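Long-range contacts in nucleoside diphosphate kinase (Encephalitozoon cuniculi, PDB 3MPD), which probably transfers the gamma phosphate of ATP to nucleoside diphosphates through a phosphohistidine intermediate, so supplying nucleoside triphosphates other than ATP: residues F9-D15 with S71-M77; V48-S54 with K129-W134. All coordinates share one frame; numbering follows the deposited sequence. Where two conformers were deposited one is given.

From the N terminus, the chain first lays down strand 7-12, whose residues take part in interaction 1 once strand 74-80 returns antiparallel to it. That pairing closes a loop of 55 residues, and within the loop lies helix 46-52, the first half of interaction 2. Its partner, helix 124-134, comes well after strand 74-80, beyond strand 118-120, so the two contacts cross along the chain instead of nesting. Interaction 1 joins the two central strands of the four-stranded antiparallel sheet; interaction 2 joins two helices on one face of it. They meet where the F9 ring stacks on W134, and the SD of M11 also packs against that indole.

Interaction 1 of 2, residues F9-D15 with S71-M77; sequences FIMIKPD and SGMVLAM
I10 and I12 of strand 7-12 pair with M77 and L75 of strand 74-80 as the central antiparallel strands of the ferredoxin-like sheet of nucleoside diphosphate kinases. Four backbone hydrogen bonds close the two hydrogen-bonded pairs; that from I10 N to M77 O is almost straight (177°), that from L75 N to I12 O longer, at 3.3 Å.

The M77 side chain lies on the same face as I10 and I12. Its CB is 3.6 Å from I10 O; beyond CG and SD, a bend at chi3 (-75°) brings CE against I12, 3.7 Å from CG1, with I10 CG2 at looser range. I12 CD1 also meets L75 CD2.

The other face carries M11, whose CG packs on V74 CB at 3.8 Å, and A76, whose methyl touches F9 CZ. F9 and M11 also touch H119, the probable phosphohistidine, on the neighbouring strand 118-120.

K13, which probably binds ATP, follows at the N-cap of helix 14-18, its NZ bonded to N116 OD1. P14 CD rests on V74 CG1, and a water donates to both P14 O and M73 O. Two waters bridge S71 OG to D15, one at OD1 and one at OD2; S71 OG also bonds D68 O.

Interaction 2 of 2, residues V48-S54 with K129-W134; sequences VLETHYS and KEIKLW
V48 and L133 form the apolar centre between helix 46-52 and helix 124-134, an antiparallel helix pair on one face of the ferredoxin-like sheet; the axes of segments 48-52 and 129-134 approach to 10.6 Å and run at 174°. V48 CG2 meets L133 CG at 3.6 Å and also sits over the six-membered ring of W134, a CH-pi contact 4.0 Å from its centroid. At the rim of the same indole, L49 CD2 touches CH2. L133 spreads its two methyls, CD1 against T51 CG2 and CD2 against the backbone of H52.

Farther out, H52 CG stands anti to the backbone N (chi1 -178°), which carries the imidazole across to helix 124-134. W134 NE1 donates to H52 ND1 at 2.8 Å; the acceptor lies near the indole plane, but the donor is well out of the imidazole plane, and the two ring planes stand 75° apart. This bond fixes the turn of the H52 ring, while E130 packs beside it, its CD 3.5 Å from H52 CE1. The carboxylate bonds S121 and H119, the probable phosphohistidine, through OE1, and H52 packs edge-to-face on H119. A water donates to E130 OE2 and H52 O.

At the polar edge, the long K129 chain reaches the C-terminal end of helix 46-52. There T51 O accepts from S54 N, from S54 OG and, at 2.9 Å, from K129 NZ.

Interaction 1 of 2, residues F9-D15 with S71-M77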
loop_
_atom_site.group_PDB
_atom_site.type_symbol
_atom_site.label_atom_id
_atom_site.label_comp_id
_atom_site.label_asym_id
_atom_site.label_seq_id
_atom_site.Cartn_x
_atom_site.Cartn_y
_atom_site.Cartn_z
ATOM N N PHE A 9 -2.372 9.575 9.950
ATOM C CA PHE A 9 -3.168 8.465 9.471
ATOM C C PHE A 9 -3.854 8.870 8.185
ATOM O O PHE A 9 -4.554 9.874 8.137
ATOM C CB PHE A 9 -4.200 8.025 10.522
ATOM C CG PHE A 9 -5.041 6.875 10.077
ATOM C CD1 PHE A 9 -4.479 5.606 9.950
ATOM C CD2 PHE A 9 -6.377 7.067 9.745
ATOM C CE1 PHE A 9 -5.226 4.533 9.499
ATOM C CE2 PHE A 9 -7.157 5.994 9.312
ATOM C CZ PHE A 9 -6.576 4.722 9.174
ATOM N N ILE A 10 -3.634 8.087 7.141
ATOM C CA ILE A 10 -4.164 8.398 5.812
ATOM C C ILE A 10 -4.961 7.188 5.356
ATOM O O ILE A 10 -4.430 6.081 5.297
ATOM C CB ILE A 10 -3.043 8.631 4.790
ATOM C CG1 ILE A 10 -2.044 9.715 5.265
ATOM C CG2 ILE A 10 -3.625 8.968 3.391
ATOM C CD1 ILE A 10 -2.648 11.166 5.462
ATOM N N MET A 11 -6.212 7.404 4.971
ATOM C CA MET A 11 -7.051 6.288 4.571
ATOM C C MET A 11 -7.721 6.595 3.252
ATOM O O MET A 11 -8.444 7.602 3.129
ATOM C CB MET A 11 -8.079 5.999 5.677
ATOM C CG MET A 11 -9.055 4.882 5.365
ATOM S SD MET A 11 -10.116 4.528 6.800
ATOM C CE MET A 11 -10.833 6.131 7.181
ATOM N N ILE A 12 -7.481 5.734 2.266
ATOM C CA ILE A 12 -8.155 5.858 0.974
ATOM C C ILE A 12 -9.567 5.291 1.115
ATOM O O ILE A 12 -9.729 4.112 1.497
ATOM C CB ILE A 12 -7.404 5.135 -0.162
ATOM C CG1 ILE A 12 -5.956 5.632 -0.240
ATOM C CG2 ILE A 12 -8.185 5.269 -1.529
ATOM C CD1 ILE A 12 -5.140 5.000 -1.407
ATOM N N LYS A 13 -10.563 6.125 0.790
ATOM C CA LYS A 13 -11.986 5.791 1.020
ATOM C C LYS A 13 -12.458 4.793 -0.034
ATOM O O LYS A 13 -11.859 4.724 -1.123
ATOM C CB LYS A 13 -12.838 7.080 0.991
ATOM C CG LYS A 13 -12.438 8.073 2.098
ATOM C CD LYS A 13 -13.498 9.149 2.324
ATOM C CE LYS A 13 -13.169 9.916 3.612
ATOM N NZ LYS A 13 -13.988 11.162 3.641
ATOM N N PRO A 14 -13.528 4.031 0.264
ATOM C CA PRO A 14 -13.888 2.862 -0.552
ATOM C C PRO A 14 -14.072 3.157 -2.041
ATOM O O PRO A 14 -13.657 2.367 -2.865
ATOM C CB PRO A 14 -15.237 2.402 0.060
ATOM C CG PRO A 14 -15.201 2.895 1.465
ATOM C CD PRO A 14 -14.481 4.222 1.395
ATOM N N ASP A 15 -14.710 4.281 -2.373
ATOM C CA ASP A 15 -14.939 4.631 -3.761
ATOM C C ASP A 15 -13.675 4.972 -4.556
ATOM O O ASP A 15 -13.620 4.710 -5.764
ATOM C CB ASP A 15 -15.988 5.745 -3.886
ATOM C CG ASP A 15 -17.346 5.298 -3.389
ATOM O OD1 ASP A 15 -17.836 4.244 -3.856
ATOM O OD2 ASP A 15 -17.911 5.975 -2.511
ATOM N N SER A 71 -19.056 0.852 2.481
ATOM C CA SER A 71 -19.444 0.306 1.175
ATOM C C SER A 71 -18.340 -0.521 0.507
ATOM O O SER A 71 -18.510 -1.018 -0.619
ATOM C CB SER A 71 -19.911 1.431 0.231
ATOM O OG SER A 71 -18.827 2.294 -0.172
ATOM N N GLY A 72 -17.206 -0.664 1.182
ATOM C CA GLY A 72 -16.118 -1.441 0.617
ATOM C C GLY A 72 -14.791 -1.273 1.318
ATOM O O GLY A 72 -14.673 -0.528 2.297
ATOM N N MET A 73 -13.803 -2.001 0.803
ATOM C CA MET A 73 -12.453 -2.023 1.347
ATOM C C MET A 73 -11.841 -0.627 1.310
ATOM O O MET A 73 -12.043 0.129 0.329
ATOM C CB MET A 73 -11.616 -2.981 0.508
ATOM C CG MET A 73 -10.327 -3.479 1.136
ATOM S SD MET A 73 -9.419 -4.359 -0.146
ATOM C CE MET A 73 -8.527 -3.013 -0.924
ATOM N N VAL A 74 -11.110 -0.286 2.377
ATOM C CA VAL A 74 -10.326 0.943 2.440
ATOM C C VAL A 74 -8.867 0.521 2.508
ATOM O O VAL A 74 -8.580 -0.605 2.913
ATOM C CB VAL A 74 -10.669 1.847 3.691
ATOM C CG1 VAL A 74 -12.105 2.379 3.619
ATOM C CG2 VAL A 74 -10.452 1.122 5.010
ATOM N N LEU A 75 -7.956 1.411 2.098
ATOM C CA LEU A 75 -6.518 1.233 2.358
ATOM C C LEU A 75 -6.037 2.195 3.445
ATOM O O LEU A 75 -5.926 3.415 3.217
ATOM C CB LEU A 75 -5.677 1.372 1.071
ATOM C CG LEU A 75 -4.153 1.141 1.181
ATOM C CD1 LEU A 75 -3.844 -0.296 1.636
ATOM C CD2 LEU A 75 -3.453 1.438 -0.152
ATOM N N ALA A 76 -5.774 1.639 4.620
ATOM C CA ALA A 76 -5.349 2.408 5.780
ATOM C C ALA A 76 -3.821 2.435 5.869
ATOM O O ALA A 76 -3.178 1.380 5.789
ATOM C CB ALA A 76 -5.936 1.805 7.049
ATOM N N MET A 77 -3.257 3.628 6.065
ATOM C CA MET A 77 -1.795 3.809 6.077
ATOM C C MET A 77 -1.334 4.733 7.175
ATOM O O MET A 77 -2.073 5.624 7.604
ATOM C CB MET A 77 -1.319 4.453 4.733
ATOM C CG MET A 77 -1.469 3.543 3.536
ATOM S SD MET A 77 -1.344 4.350 1.910
ATOM C CE MET A 77 -2.911 5.175 1.782
HETATM O O HOH W 1 -13.580 -0.279 -1.903
HETATM O O HOH W 2 -19.249 4.874 -0.444
HETATM O O HOH W 3 -17.911 1.831 -2.562
#

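Interaction 2 of 2, residues V48-S54 with K129-W134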
loop_
_atom_site.group_PDB
_atom_site.type_symbol
_atom_site.label_atom_id
_atom_site.label_comp_id
_atom_site.label_asym_id
_atom_site.label_seq_id
_atom_site.Cartn_x
_atom_site.Cartn_y
_atom_site.Cartn_z
ATOM N N VAL A 48 -16.107 0.738 14.651
ATOM C CA VAL A 48 -14.870 1.477 14.426
ATOM C C VAL A 48 -15.099 2.845 13.741
ATOM O O VAL A 48 -14.515 3.842 14.157
ATOM C CB VAL A 48 -13.791 0.636 13.690
ATOM C CG1 VAL A 48 -14.264 0.191 12.331
ATOM C CG2 VAL A 48 -12.489 1.429 13.533
ATOM N N LEU A 49 -15.964 2.893 12.727
ATOM C CA LEU A 49 -16.277 4.161 12.038
ATOM C C LEU A 49 -16.901 5.206 12.964
ATOM O O LEU A 49 -16.538 6.386 12.917
ATOM C CB LEU A 49 -17.179 3.919 10.828
ATOM C CG LEU A 49 -16.469 3.263 9.643
ATOM C CD1 LEU A 49 -17.481 2.827 8.625
ATOM C CD2 LEU A 49 -15.422 4.191 9.026
ATOM N N GLU A 50 -17.822 4.751 13.819
ATOM C CA GLU A 50 -18.479 5.596 14.824
ATOM C C GLU A 50 -17.486 6.179 15.839
ATOM O O GLU A 50 -17.637 7.314 16.287
ATOM C CB GLU A 50 -19.618 4.806 15.524
ATOM C CG GLU A 50 -20.757 4.476 14.541
ATOM C CD GLU A 50 -21.882 3.597 15.095
ATOM O OE1 GLU A 50 -21.774 3.053 16.220
ATOM O OE2 GLU A 50 -22.893 3.455 14.370
ATOM N N THR A 51 -16.467 5.400 16.191
ATOM C CA THR A 51 -15.379 5.887 17.047
ATOM C C THR A 51 -14.492 6.879 16.285
ATOM O O THR A 51 -14.206 7.966 16.782
ATOM C CB THR A 51 -14.512 4.729 17.556
ATOM O OG1 THR A 51 -15.360 3.758 18.161
ATOM C CG2 THR A 51 -13.462 5.220 18.569
ATOM N N HIS A 52 -14.050 6.483 15.090
ATOM C CA HIS A 52 -13.260 7.361 14.197
ATOM C C HIS A 52 -13.922 8.730 14.010
ATOM O O HIS A 52 -13.259 9.764 14.107
ATOM C CB HIS A 52 -13.022 6.688 12.838
ATOM C CG HIS A 52 -12.185 7.505 11.893
ATOM N ND1 HIS A 52 -10.829 7.304 11.728
ATOM C CD2 HIS A 52 -12.516 8.521 11.062
ATOM C CE1 HIS A 52 -10.363 8.163 10.836
ATOM N NE2 HIS A 52 -11.367 8.918 10.421
ATOM N N TYR A 53 -15.232 8.726 13.772
ATOM C CA TYR A 53 -15.969 9.965 13.516
ATOM C C TYR A 53 -16.838 10.441 14.696
ATOM O O TYR A 53 -17.847 11.122 14.470
ATOM C CB TYR A 53 -16.813 9.838 12.226
ATOM C CG TYR A 53 -15.994 9.761 10.936
ATOM C CD1 TYR A 53 -15.244 10.865 10.476
ATOM C CD2 TYR A 53 -15.958 8.581 10.177
ATOM C CE1 TYR A 53 -14.479 10.800 9.275
ATOM C CE2 TYR A 53 -15.197 8.505 8.974
ATOM C CZ TYR A 53 -14.467 9.614 8.537
ATOM O OH TYR A 53 -13.717 9.513 7.374
ATOM N N SER A 54 -16.434 10.124 15.936
ATOM C CA SER A 54 -17.226 10.480 17.134
ATOM C C SER A 54 -17.495 11.982 17.262
ATOM O O SER A 54 -18.570 12.395 17.709
ATOM C CB SER A 54 -16.587 9.937 18.417
ATOM O OG SER A 54 -15.263 10.415 18.548
ATOM N N LYS A 129 -4.850 8.643 17.990
ATOM C CA LYS A 129 -6.105 7.917 18.205
ATOM C C LYS A 129 -6.477 7.054 16.987
ATOM O O LYS A 129 -6.840 5.894 17.158
ATOM C CB LYS A 129 -7.254 8.892 18.560
ATOM C CG LYS A 129 -8.664 8.286 18.470
ATOM C CD LYS A 129 -9.760 9.342 18.550
ATOM C CE LYS A 129 -10.981 8.908 17.752
ATOM N NZ LYS A 129 -12.220 9.527 18.249
ATOM N N GLU A 130 -6.403 7.627 15.780
ATOM C CA GLU A 130 -6.763 6.905 14.555
ATOM C C GLU A 130 -5.796 5.748 14.272
ATOM O O GLU A 130 -6.233 4.660 13.911
ATOM C CB GLU A 130 -6.856 7.850 13.337
ATOM C CG GLU A 130 -8.051 8.835 13.425
ATOM C CD GLU A 130 -7.912 10.057 12.503
ATOM O OE1 GLU A 130 -6.988 10.089 11.635
ATOM O OE2 GLU A 130 -8.753 10.991 12.630
ATOM N N ILE A 131 -4.495 5.982 14.444
ATOM C CA ILE A 131 -3.514 4.901 14.289
ATOM C C ILE A 131 -3.808 3.709 15.221
ATOM O O ILE A 131 -3.854 2.560 14.754
ATOM C CB ILE A 131 -2.073 5.410 14.445
ATOM C CG1 ILE A 131 -1.715 6.311 13.260
ATOM C CG2 ILE A 131 -1.082 4.236 14.561
ATOM C CD1 ILE A 131 -0.526 7.208 13.481
ATOM N N LYS A 132 -4.049 3.979 16.512
ATOM C CA LYS A 132 -4.366 2.913 17.478
ATOM C C LYS A 132 -5.704 2.242 17.173
ATOM O O LYS A 132 -5.872 1.053 17.400
ATOM C CB LYS A 132 -4.365 3.431 18.928
ATOM C CG LYS A 132 -3.016 3.991 19.409
ATOM C CD LYS A 132 -3.132 4.594 20.816
ATOM C CE LYS A 132 -2.257 5.850 20.954
ATOM N NZ LYS A 132 -2.881 6.825 21.916
ATOM N N LEU A 133 -6.648 3.012 16.650
ATOM C CA LEU A 133 -7.965 2.486 16.299
ATOM C C LEU A 133 -7.908 1.520 15.108
ATOM O O LEU A 133 -8.449 0.420 15.172
ATOM C CB LEU A 133 -8.916 3.646 15.999
ATOM C CG LEU A 133 -10.374 3.320 15.746
ATOM C CD1 LEU A 133 -11.041 2.591 16.958
ATOM C CD2 LEU A 133 -11.100 4.613 15.371
ATOM N N TRP A 134 -7.226 1.929 14.040
ATOM C CA TRP A 134 -7.223 1.174 12.786
ATOM C C TRP A 134 -6.063 0.198 12.583
ATOM O O TRP A 134 -6.225 -0.817 11.898
ATOM C CB TRP A 134 -7.201 2.146 11.595
ATOM C CG TRP A 134 -8.426 2.956 11.435
ATOM C CD1 TRP A 134 -8.661 4.205 11.942
ATOM C CD2 TRP A 134 -9.587 2.596 10.700
ATOM N NE1 TRP A 134 -9.900 4.646 11.559
ATOM C CE2 TRP A 134 -10.493 3.676 10.796
ATOM C CE3 TRP A 134 -9.953 1.465 9.961
ATOM C CZ2 TRP A 134 -11.734 3.666 10.170
ATOM C CZ3 TRP A 134 -11.187 1.444 9.349
ATOM C CH2 TRP A 134 -12.070 2.542 9.459
HETATM O O HOH W 4 -10.526 10.881 14.581
#